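Local coordinates for protein alpha-glucosidase ([Eubacterium] rectale, PDB 6PNR) that probably hydrolyses alpha-linked sulfoquinovosides, such as those of sulfolipid, acting as a family 31 glycoside hydrolase, at residues Glu222-Thr225 with Thr226-Arg230. Numbering follows the deposited sequence.
Sequences ERIT and TYFGR
Arg230 folds back along the end of helix 217-228, and its guanidinium edge meets two oxygens of the last two turns, Thr225 OG1 and Glu222 O. Arg230 NE donates a nearly straight bond to Thr225 OG1 (2.9 Å, 168° at the hydrogen), which lies in the guanidinium plane. Arg230 NH2 reaches Glu222 O at 3.0 Å, a more bent bond tilted from that plane. The aliphatic part crosses Thr225 at about a right angle, Arg230 CG lying 3.5 Å from Thr225 CB. Set between its backbone N and carbonyl carbon (chi1 54°), Thr225 OG1 also donates to Leu221 O, so this hydroxyl accepts one bond and gives one. Three donors converge on Glu222 O: Thr226 N, Arg230 NH2 and Thr226 OG1, the hydroxyl approaching at 2.9 Å from above the carbonyl plane. The Glu222 carboxylate turns elsewhere, with OE2 bonded to His570. Replacing Arg230 by alanine is likely to leave Glu222 O with two donors and Thr225 OG1 without the NE-H it accepts. Ile224 O takes the amide of Phe228, and both side chains pack on strands 168-174 and 178-182. Finally, Gly229 N closes on Thr225 O at 2.7 Å; at its phi of 130° a CB would jam against Phe228 O, which calls for glycine: a C-terminal helix end with a glycine at the exit, packed against the N-terminal beta-sheet region beside the family 31 TIM-barrel.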
ATOM      1  N   GLU A 222       8.601  16.551 -33.780  1.00 29.56           N
ATOM      2  CA  GLU A 222       8.791  16.097 -35.158  1.00 32.47           C
ATOM      3  C   GLU A 222       9.596  14.806 -35.204  1.00 27.66           C
ATOM      4  O   GLU A 222       9.223  13.856 -35.901  1.00 30.04           O
ATOM      5  CB  GLU A 222       9.470  17.192 -35.983  1.00 30.27           C
ATOM      6  CG  GLU A 222       8.616  18.435 -36.074  1.00 33.20           C
ATOM      7  CD  GLU A 222       9.360  19.653 -36.610  1.00 46.12           C
ATOM      8  OE1 GLU A 222      10.409  19.470 -37.279  1.00 46.70           O
ATOM      9  OE2 GLU A 222       8.877  20.794 -36.363  1.00 38.23           O
ATOM     10  N   ARG A 223      10.691  14.740 -34.439  1.00 29.56           N
ATOM     11  CA  ARG A 223      11.507  13.524 -34.415  1.00 31.34           C
ATOM     12  C   ARG A 223      10.779  12.357 -33.746  1.00 33.84           C
ATOM     13  O   ARG A 223      10.862  11.211 -34.211  1.00 29.12           O
ATOM     14  CB  ARG A 223      12.832  13.807 -33.704  1.00 35.10           C
ATOM     15  CG  ARG A 223      13.642  14.942 -34.352  1.00 35.74           C
ATOM     16  CD  ARG A 223      15.140  14.796 -34.057  1.00 50.43           C
ATOM     17  NE  ARG A 223      15.886  16.023 -34.341  1.00 57.81           N
ATOM     18  CZ  ARG A 223      16.413  16.326 -35.521  1.00 61.67           C
ATOM     19  NH1 ARG A 223      16.286  15.485 -36.543  1.00 66.88           N
ATOM     20  NH2 ARG A 223      17.065  17.472 -35.677  1.00 64.18           N
ATOM     21  N   ILE A 224      10.089  12.624 -32.637  1.00 28.88           N
ATOM     22  CA  ILE A 224       9.350  11.571 -31.937  1.00 27.80           C
ATOM     23  C   ILE A 224       8.377  10.884 -32.889  1.00 26.27           C
ATOM     24  O   ILE A 224       8.306   9.652 -32.955  1.00 30.93           O
ATOM     25  CB  ILE A 224       8.629  12.167 -30.715  1.00 25.22           C
ATOM     26  CG1 ILE A 224       9.629  12.401 -29.576  1.00 28.59           C
ATOM     27  CG2 ILE A 224       7.463  11.274 -30.250  1.00 29.65           C
ATOM     28  CD1 ILE A 224       9.061  13.160 -28.379  1.00 28.48           C
ATOM     29  N   THR A 225       7.625  11.674 -33.649  1.00 24.56           N
ATOM     30  CA  THR A 225       6.585  11.105 -34.496  1.00 29.41           C
ATOM     31  C   THR A 225       7.136  10.580 -35.817  1.00 33.77           C
ATOM     32  O   THR A 225       6.539   9.672 -36.406  1.00 31.02           O
ATOM     33  CB  THR A 225       5.489  12.140 -34.743  1.00 29.60           C
ATOM     34  OG1 THR A 225       6.069  13.345 -35.261  1.00 29.31           O
ATOM     35  CG2 THR A 225       4.774  12.457 -33.436  1.00 29.90           C
ATOM     36  N   THR A 226       8.269  11.112 -36.296  1.00 31.31           N
ATOM     37  CA  THR A 226       8.962  10.428 -37.387  1.00 29.13           C
ATOM     38  C   THR A 226       9.296   8.992 -36.990  1.00 31.48           C
ATOM     39  O   THR A 226       9.162   8.065 -37.797  1.00 30.59           O
ATOM     40  CB  THR A 226      10.232  11.191 -37.787  1.00 33.31           C
ATOM     41  OG1 THR A 226       9.866  12.442 -38.385  1.00 33.41           O
ATOM     42  CG2 THR A 226      11.056  10.373 -38.803  1.00 34.95           C
ATOM     43  N   TYR A 227       9.670   8.780 -35.726  1.00 28.63           N
ATOM     44  CA  TYR A 227      10.027   7.436 -35.285  1.00 27.79           C
ATOM     45  C   TYR A 227       8.798   6.590 -34.960  1.00 30.29           C
ATOM     46  O   TYR A 227       8.706   5.436 -35.381  1.00 30.26           O
ATOM     47  CB  TYR A 227      10.951   7.500 -34.062  1.00 30.29           C
ATOM     48  CG  TYR A 227      11.311   6.128 -33.536  1.00 35.95           C
ATOM     49  CD1 TYR A 227      12.057   5.244 -34.307  1.00 35.03           C
ATOM     50  CD2 TYR A 227      10.895   5.709 -32.279  1.00 33.25           C
ATOM     51  CE1 TYR A 227      12.374   3.978 -33.845  1.00 33.31           C
ATOM     52  CE2 TYR A 227      11.221   4.443 -31.803  1.00 35.91           C
ATOM     53  CZ  TYR A 227      11.961   3.586 -32.594  1.00 39.36           C
ATOM     54  OH  TYR A 227      12.286   2.325 -32.139  1.00 43.84           O
ATOM     55  N   PHE A 228       7.856   7.129 -34.182  1.00 30.26           N
ATOM     56  CA  PHE A 228       6.726   6.319 -33.722  1.00 33.16           C
ATOM     57  C   PHE A 228       5.554   6.309 -34.697  1.00 33.99           C
ATOM     58  O   PHE A 228       4.816   5.317 -34.749  1.00 32.02           O
ATOM     59  CB  PHE A 228       6.224   6.820 -32.367  1.00 30.54           C
ATOM     60  CG  PHE A 228       7.153   6.528 -31.216  1.00 31.05           C
ATOM     61  CD1 PHE A 228       7.385   5.225 -30.808  1.00 31.17           C
ATOM     62  CD2 PHE A 228       7.763   7.559 -30.520  1.00 35.15           C
ATOM     63  CE1 PHE A 228       8.222   4.950 -29.735  1.00 29.14           C
ATOM     64  CE2 PHE A 228       8.611   7.284 -29.433  1.00 32.05           C
ATOM     65  CZ  PHE A 228       8.833   5.979 -29.047  1.00 29.31           C
ATOM     66  N   GLY A 229       5.353   7.396 -35.445  1.00 31.89           N
ATOM     67  CA  GLY A 229       4.227   7.495 -36.355  1.00 32.61           C
ATOM     68  C   GLY A 229       3.439   8.779 -36.210  1.00 33.28           C
ATOM     69  O   GLY A 229       3.556   9.477 -35.198  1.00 32.13           O
ATOM     70  N   ARG A 230       2.645   9.114 -37.228  1.00 28.99           N
ATOM     71  CA  ARG A 230       1.773  10.278 -37.194  1.00 25.89           C
ATOM     72  C   ARG A 230       0.346   9.866 -37.532  1.00 26.20           C
ATOM     73  O   ARG A 230       0.120   8.945 -38.320  1.00 28.56           O
ATOM     74  CB  ARG A 230       2.249  11.371 -38.168  1.00 24.60           C
ATOM     75  CG  ARG A 230       3.398  12.197 -37.580  1.00 28.61           C
ATOM     76  CD  ARG A 230       4.114  13.029 -38.602  1.00 35.60           C
ATOM     77  NE  ARG A 230       5.383  13.520 -38.068  1.00 36.02           N
ATOM     78  CZ  ARG A 230       6.380  13.960 -38.825  1.00 39.76           C
ATOM     79  NH1 ARG A 230       6.244  13.967 -40.142  1.00 39.64           N
ATOM     80  NH2 ARG A 230       7.510  14.386 -38.269  1.00 35.21           N
TER